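Local structure of ATP phosphoribosyltransferase (Methanobacterium thermoautotrophicum, 2VD3) at residues A[22-26]-A[206-210]; A[27-31]-A[42-47]. The protein probably catalyses the magnesium-dependent condensation of ATP with 5-phosphoribose 1-diphosphate, the first step of histidine biosynthesis. All coordinates share one frame; numbering follows the deposited sequence.

Contact 1. Residues A[22-26]-A[206-210]; sequences LLENA and GIRGV. With MG (magnesium ion), chain L.
Val210 reaches across to helix 16-25 with both of its methyls. CG1 anti to the backbone N (chi1 169°) brings that methyl against Leu22 CD1 at 3.7 Å, while CG2 lies 3.4 Å from Asn25 O and 3.6 Å from Asn25 CB. A branched residue suits this place because one methyl can meet the leucine while the other packs on the helix's last turn. Ile207, one turn earlier, runs at about a right angle to Leu22, and its CG1 stands 4.0 Å from Leu22 CD1. Its longer branch goes on to Leu23, where Ile207 CD1 and Leu23 CD2 lie 3.8 Å apart and the two side chains point the same way. Ala26 closes the interface: its CB is 3.6 Å from Gly206 C, and the small residues on both sides let the backbones approach, with 4.5 Å between Ala26 CA and Gly206 CA. No hydrogen bond crosses, so the contact is apolar packing. Here the end of helix 16-25 rests on the late turns of helix 197-212; Leu89 touches both Leu22 and Ile207, and Asn25 meets Glu285, which precedes strand 286-288.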
ATOM      1  N   LEU A  22       0.335   4.493  25.271  1.00 47.36           N
ATOM      2  CA  LEU A  22       0.844   4.842  26.598  1.00 47.14           C
ATOM      3  C   LEU A  22       0.494   6.286  26.989  1.00 47.07           C
ATOM      4  O   LEU A  22      -0.006   6.529  28.089  1.00 47.12           O
ATOM      5  CB  LEU A  22       2.347   4.596  26.662  1.00 47.01           C
ATOM      6  CG  LEU A  22       3.221   5.317  27.683  1.00 47.24           C
ATOM      7  CD1 LEU A  22       2.963   4.822  29.086  1.00 46.79           C
ATOM      8  CD2 LEU A  22       4.691   5.119  27.302  1.00 47.57           C
ATOM      9  N   LEU A  23       0.741   7.230  26.084  1.00 46.79           N
ATOM     10  CA  LEU A  23       0.354   8.625  26.302  1.00 46.93           C
ATOM     11  C   LEU A  23      -1.163   8.761  26.535  1.00 47.03           C
ATOM     12  O   LEU A  23      -1.600   9.466  27.447  1.00 46.96           O
ATOM     13  CB  LEU A  23       0.814   9.505  25.129  1.00 46.72           C
ATOM     14  CG  LEU A  23       2.330   9.718  24.980  1.00 46.76           C
ATOM     15  CD1 LEU A  23       2.674  10.383  23.646  1.00 46.34           C
ATOM     16  CD2 LEU A  23       2.902  10.526  26.134  1.00 44.61           C
ATOM     17  N   GLU A  24      -1.948   8.076  25.702  1.00 46.93           N
ATOM     18  CA  GLU A  24      -3.386   7.965  25.881  1.00 46.85           C
ATOM     19  C   GLU A  24      -3.734   7.535  27.312  1.00 46.43           C
ATOM     20  O   GLU A  24      -4.512   8.206  27.993  1.00 46.23           O
ATOM     21  CB  GLU A  24      -3.953   6.980  24.855  1.00 47.34           C
ATOM     22  CG  GLU A  24      -5.386   6.509  25.104  1.00 48.93           C
ATOM     23  CD  GLU A  24      -6.428   7.530  24.712  1.00 52.18           C
ATOM     24  OE1 GLU A  24      -6.057   8.688  24.414  1.00 53.57           O
ATOM     25  OE2 GLU A  24      -7.634   7.173  24.710  1.00 54.54           O
ATOM     26  N   ASN A  25      -3.133   6.439  27.770  1.00 45.79           N
ATOM     27  CA  ASN A  25      -3.391   5.945  29.121  1.00 45.62           C
ATOM     28  C   ASN A  25      -2.891   6.867  30.243  1.00 45.66           C
ATOM     29  O   ASN A  25      -3.388   6.806  31.377  1.00 45.67           O
ATOM     30  CB  ASN A  25      -2.853   4.515  29.289  1.00 45.57           C
ATOM     31  CG  ASN A  25      -3.648   3.488  28.479  1.00 45.02           C
ATOM     32  OD1 ASN A  25      -4.384   3.835  27.561  1.00 46.63           O
ATOM     33  ND2 ASN A  25      -3.495   2.224  28.819  1.00 44.46           N
ATOM     34  N   ALA A  26      -1.918   7.716  29.910  1.00 45.44           N
ATOM     35  CA  ALA A  26      -1.312   8.662  30.851  1.00 45.38           C
ATOM     36  C   ALA A  26      -2.113   9.966  30.966  1.00 45.41           C
ATOM     37  O   ALA A  26      -1.736  10.869  31.716  1.00 45.20           O
ATOM     38  CB  ALA A  26       0.131   8.963  30.437  1.00 45.04           C
ATOM     39  N   GLY A 206       2.444  10.611  35.018  1.00 46.76           N
ATOM     40  CA  GLY A 206       1.350  10.006  34.251  1.00 46.22           C
ATOM     41  C   GLY A 206       1.797   8.726  33.584  1.00 46.14           C
ATOM     42  O   GLY A 206       1.172   7.673  33.747  1.00 46.37           O
ATOM     43  N   ILE A 207       2.898   8.825  32.842  1.00 46.16           N
ATOM     44  CA  ILE A 207       3.546   7.687  32.186  1.00 45.71           C
ATOM     45  C   ILE A 207       4.052   6.636  33.189  1.00 45.63           C
ATOM     46  O   ILE A 207       3.785   5.434  33.027  1.00 45.81           O
ATOM     47  CB  ILE A 207       4.688   8.172  31.248  1.00 45.82           C
ATOM     48  CG1 ILE A 207       4.106   8.615  29.900  1.00 45.58           C
ATOM     49  CG2 ILE A 207       5.763   7.096  31.070  1.00 46.13           C
ATOM     50  CD1 ILE A 207       5.056   9.396  29.020  1.00 45.33           C
ATOM     51  N   ARG A 208       4.761   7.082  34.226  1.00 45.12           N
ATOM     52  CA  ARG A 208       5.289   6.156  35.235  1.00 44.74           C
ATOM     53  C   ARG A 208       4.147   5.359  35.853  1.00 44.03           C
ATOM     54  O   ARG A 208       4.265   4.149  36.031  1.00 44.21           O
ATOM     55  CB  ARG A 208       6.126   6.888  36.295  1.00 44.82           C
ATOM     56  CG  ARG A 208       6.989   5.998  37.216  1.00 46.91           C
ATOM     57  CD  ARG A 208       7.524   4.745  36.493  1.00 49.79           C
ATOM     58  NE  ARG A 208       8.595   4.056  37.219  1.00 52.35           N
ATOM     59  CZ  ARG A 208       8.787   2.735  37.210  1.00 52.16           C
ATOM     60  NH1 ARG A 208       9.789   2.204  37.890  1.00 51.68           N
ATOM     61  NH2 ARG A 208       7.971   1.938  36.532  1.00 52.03           N
ATOM     62  N   GLY A 209       3.035   6.042  36.126  1.00 43.50           N
ATOM     63  CA  GLY A 209       1.792   5.418  36.582  1.00 43.05           C
ATOM     64  C   GLY A 209       1.218   4.316  35.697  1.00 43.01           C
ATOM     65  O   GLY A 209       0.726   3.311  36.204  1.00 43.25           O
ATOM     66  N   VAL A 210       1.276   4.496  34.380  1.00 43.10           N
ATOM     67  CA  VAL A 210       0.799   3.480  33.429  1.00 43.06           C
ATOM     68  C   VAL A 210       1.706   2.248  33.432  1.00 43.57           C
ATOM     69  O   VAL A 210       1.230   1.123  33.265  1.00 43.74           O
ATOM     70  CB  VAL A 210       0.666   4.057  31.993  1.00 42.90           C
ATOM     71  CG1 VAL A 210       0.433   2.964  30.955  1.00 42.15           C
ATOM     72  CG2 VAL A 210      -0.462   5.070  31.945  1.00 43.18           C
TER
HETATM   73 MG    MG L1296      -7.273  10.808  23.913  1.00 83.09          MG

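Contact 2. Residues A[27-31]-A[42-47]; sequences GVGLK and TQHPQI
Gly29 and Gln43 supply the one hydrogen bond between the segments: Gln43 N donates to Gly29 O over 2.8 Å, with an N-H...O angle of 135°. Beside it, Leu30 and Thr42 form an antiparallel non-hydrogen-bonded pair, their CA atoms 4.2 Å apart and their side chains diverging. On the buried side Val28 CG1 makes the main apolar contact, meeting Thr42 OG1 at 3.6 Å and Ile47 CG2 at 3.7 Å; valine is compact enough to fit against both. Toward the surface, the extended Lys31 crosses Gln43 at about a right angle, its CG 3.6 Å from Gln43 NE2, so its CB and CG lie against the amide nitrogen.

Thr42 is held by its own loop. With chi1 at 66°, OG1 sits between the backbone N and the carbonyl carbon, where it donates to Ile47 O from above the carbonyl plane, at a doubtfully short 2.5 Å, and accepts a weak bond from His44 N. A type I turn from His44 to Ile47 folds the chain back, and His44 ND1 takes Gln46 N in the plane of its ring at 3.1 Å. Across the ring, His44 NE2 bonds Glu202 of helix 197-212. Gly27, with positive phi (87°), ends helix 16-25 in a Schellman motif and sends the chain into the strand; glycine fits these backbone angles because a CB would press on the preceding carbonyl.

The short loop of 42-47 is thus fixed largely by its own side chains. Threonine serves as both donor and acceptor, and histidine, accepting at ND1, would probably present a protonated NE2 to the glutamate, so Thr42 OG1 and both ring nitrogens of His44 have partners while Val28 and Ile47 pack beside them.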
ATOM      1  N   GLY A  27      -3.207  10.053  30.215  1.00 45.52           N
ATOM      2  CA  GLY A  27      -4.038  11.257  30.161  1.00 46.03           C
ATOM      3  C   GLY A  27      -3.589  12.279  29.128  1.00 46.35           C
ATOM      4  O   GLY A  27      -4.079  13.412  29.113  1.00 46.28           O
ATOM      5  N   VAL A  28      -2.662  11.867  28.261  1.00 46.56           N
ATOM      6  CA  VAL A  28      -2.046  12.753  27.278  1.00 46.82           C
ATOM      7  C   VAL A  28      -2.219  12.182  25.872  1.00 46.82           C
ATOM      8  O   VAL A  28      -1.290  12.176  25.069  1.00 46.94           O
ATOM      9  CB  VAL A  28      -0.528  13.017  27.620  1.00 47.02           C
ATOM     10  CG1 VAL A  28       0.123  13.928  26.595  1.00 46.59           C
ATOM     11  CG2 VAL A  28      -0.392  13.639  29.005  1.00 47.08           C
ATOM     12  N   GLY A  29      -3.424  11.704  25.576  1.00 47.09           N
ATOM     13  CA  GLY A  29      -3.730  11.179  24.250  1.00 47.25           C
ATOM     14  C   GLY A  29      -3.682  12.260  23.184  1.00 47.57           C
ATOM     15  O   GLY A  29      -3.863  13.442  23.479  1.00 47.45           O
ATOM     16  N   LEU A  30      -3.437  11.849  21.944  1.00 48.03           N
ATOM     17  CA  LEU A  30      -3.412  12.760  20.805  1.00 48.78           C
ATOM     18  C   LEU A  30      -4.770  13.426  20.619  1.00 49.41           C
ATOM     19  O   LEU A  30      -5.805  12.756  20.662  1.00 49.72           O
ATOM     20  CB  LEU A  30      -3.020  12.010  19.532  1.00 48.46           C
ATOM     21  CG  LEU A  30      -1.659  11.309  19.470  1.00 47.99           C
ATOM     22  CD1 LEU A  30      -1.597  10.438  18.223  1.00 48.20           C
ATOM     23  CD2 LEU A  30      -0.518  12.308  19.477  1.00 47.13           C
ATOM     24  N   LYS A  31      -4.758  14.740  20.419  1.00 50.24           N
ATOM     25  CA  LYS A  31      -5.993  15.521  20.331  1.00 51.17           C
ATOM     26  C   LYS A  31      -6.159  16.201  18.986  1.00 51.79           C
ATOM     27  O   LYS A  31      -5.383  17.098  18.636  1.00 51.85           O
ATOM     28  CB  LYS A  31      -6.033  16.583  21.432  1.00 51.22           C
ATOM     29  CG  LYS A  31      -7.380  17.275  21.606  1.00 51.24           C
ATOM     30  CD  LYS A  31      -7.199  18.648  22.227  1.00 51.52           C
ATOM     31  CE  LYS A  31      -8.473  19.121  22.896  1.00 52.37           C
ATOM     32  NZ  LYS A  31      -8.415  20.585  23.170  1.00 52.86           N
ATOM     33  N   THR A  42      -2.273  17.412  22.167  1.00 47.92           N
ATOM     34  CA  THR A  42      -2.660  16.300  23.030  1.00 47.66           C
ATOM     35  C   THR A  42      -3.785  16.759  23.948  1.00 47.71           C
ATOM     36  O   THR A  42      -4.202  17.920  23.881  1.00 47.81           O
ATOM     37  CB  THR A  42      -1.474  15.785  23.881  1.00 47.68           C
ATOM     38  OG1 THR A  42      -1.076  16.795  24.816  1.00 47.47           O
ATOM     39  CG2 THR A  42      -0.294  15.426  22.997  1.00 46.86           C
ATOM     40  N   GLN A  43      -4.270  15.858  24.804  1.00 47.66           N
ATOM     41  CA  GLN A  43      -5.341  16.193  25.758  1.00 47.31           C
ATOM     42  C   GLN A  43      -4.895  17.209  26.806  1.00 47.13           C
ATOM     43  O   GLN A  43      -5.729  17.851  27.447  1.00 47.40           O
ATOM     44  CB  GLN A  43      -5.912  14.939  26.436  1.00 47.33           C
ATOM     45  CG  GLN A  43      -6.584  13.939  25.501  1.00 47.14           C
ATOM     46  CD  GLN A  43      -7.771  14.511  24.762  1.00 48.67           C
ATOM     47  OE1 GLN A  43      -8.602  15.219  25.337  1.00 49.44           O
ATOM     48  NE2 GLN A  43      -7.871  14.196  23.473  1.00 49.42           N
ATOM     49  N   HIS A  44      -3.582  17.364  26.964  1.00 47.00           N
ATOM     50  CA  HIS A  44      -3.010  18.369  27.855  1.00 46.91           C
ATOM     51  C   HIS A  44      -2.609  19.614  27.058  1.00 46.91           C
ATOM     52  O   HIS A  44      -1.860  19.517  26.093  1.00 46.89           O
ATOM     53  CB  HIS A  44      -1.808  17.783  28.588  1.00 47.05           C
ATOM     54  CG  HIS A  44      -1.360  18.585  29.769  1.00 47.28           C
ATOM     55  ND1 HIS A  44      -0.999  19.912  29.681  1.00 47.06           N
ATOM     56  CD2 HIS A  44      -1.180  18.231  31.064  1.00 47.30           C
ATOM     57  CE1 HIS A  44      -0.651  20.351  30.877  1.00 47.45           C
ATOM     58  NE2 HIS A  44      -0.742  19.348  31.733  1.00 47.18           N
ATOM     59  N   PRO A  45      -3.128  20.792  27.443  1.00 47.24           N
ATOM     60  CA  PRO A  45      -2.883  22.031  26.683  1.00 47.53           C
ATOM     61  C   PRO A  45      -1.414  22.464  26.577  1.00 47.89           C
ATOM     62  O   PRO A  45      -1.087  23.319  25.754  1.00 48.04           O
ATOM     63  CB  PRO A  45      -3.700  23.083  27.450  1.00 47.29           C
ATOM     64  CG  PRO A  45      -4.725  22.297  28.184  1.00 47.33           C
ATOM     65  CD  PRO A  45      -4.019  21.038  28.591  1.00 47.16           C
ATOM     66  N   GLN A  46      -0.543  21.885  27.397  1.00 48.28           N
ATOM     67  CA  GLN A  46       0.870  22.256  27.393  1.00 48.71           C
ATOM     68  C   GLN A  46       1.753  21.185  26.737  1.00 48.73           C
ATOM     69  O   GLN A  46       2.981  21.320  26.702  1.00 48.91           O
ATOM     70  CB  GLN A  46       1.367  22.507  28.819  1.00 48.64           C
ATOM     71  CG  GLN A  46       0.658  23.599  29.614  1.00 49.05           C
ATOM     72  CD  GLN A  46       1.164  23.642  31.054  1.00 49.46           C
ATOM     73  OE1 GLN A  46       0.468  23.232  31.986  1.00 50.34           O
ATOM     74  NE2 GLN A  46       2.398  24.093  31.231  1.00 50.18           N
ATOM     75  N   ILE A  47       1.144  20.116  26.238  1.00 48.35           N
ATOM     76  CA  ILE A  47       1.924  19.056  25.629  1.00 48.34           C
ATOM     77  C   ILE A  47       1.562  18.869  24.165  1.00 48.29           C
ATOM     78  O   ILE A  47       0.405  18.606  23.832  1.00 48.57           O
ATOM     79  CB  ILE A  47       1.799  17.705  26.407  1.00 48.56           C
ATOM     80  CG1 ILE A  47       2.280  17.878  27.856  1.00 48.28           C
ATOM     81  CG2 ILE A  47       2.593  16.596  25.701  1.00 47.29           C
ATOM     82  CD1 ILE A  47       1.829  16.790  28.796  1.00 48.44           C
TER

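The two contacts are centred 11 Å apart and adjoin in the chain, since the end of helix 16-25 runs directly into residues 27-31. Leu23 O and Val28 N, at 2.7 Å, probably form a hydrogen bond joining them. One magnesium ion lies beside both: Glu24 OE1 binds it at 2.5 Å, and Gln43 NE2 stands 3.5 Å from it, too far for a direct metal bond, while Glu24 OE1 also packs on Gly29 CA at 3.4 Å. Helix 197-212 is shared too, meeting Leu22 in contact 1 and Val28 and His44 in contact 2. It leads into strand 216-224 of the four-stranded sheet whose strands 242-246 and 252-260 carry Thr242 and His256 of the bound-histidine pocket.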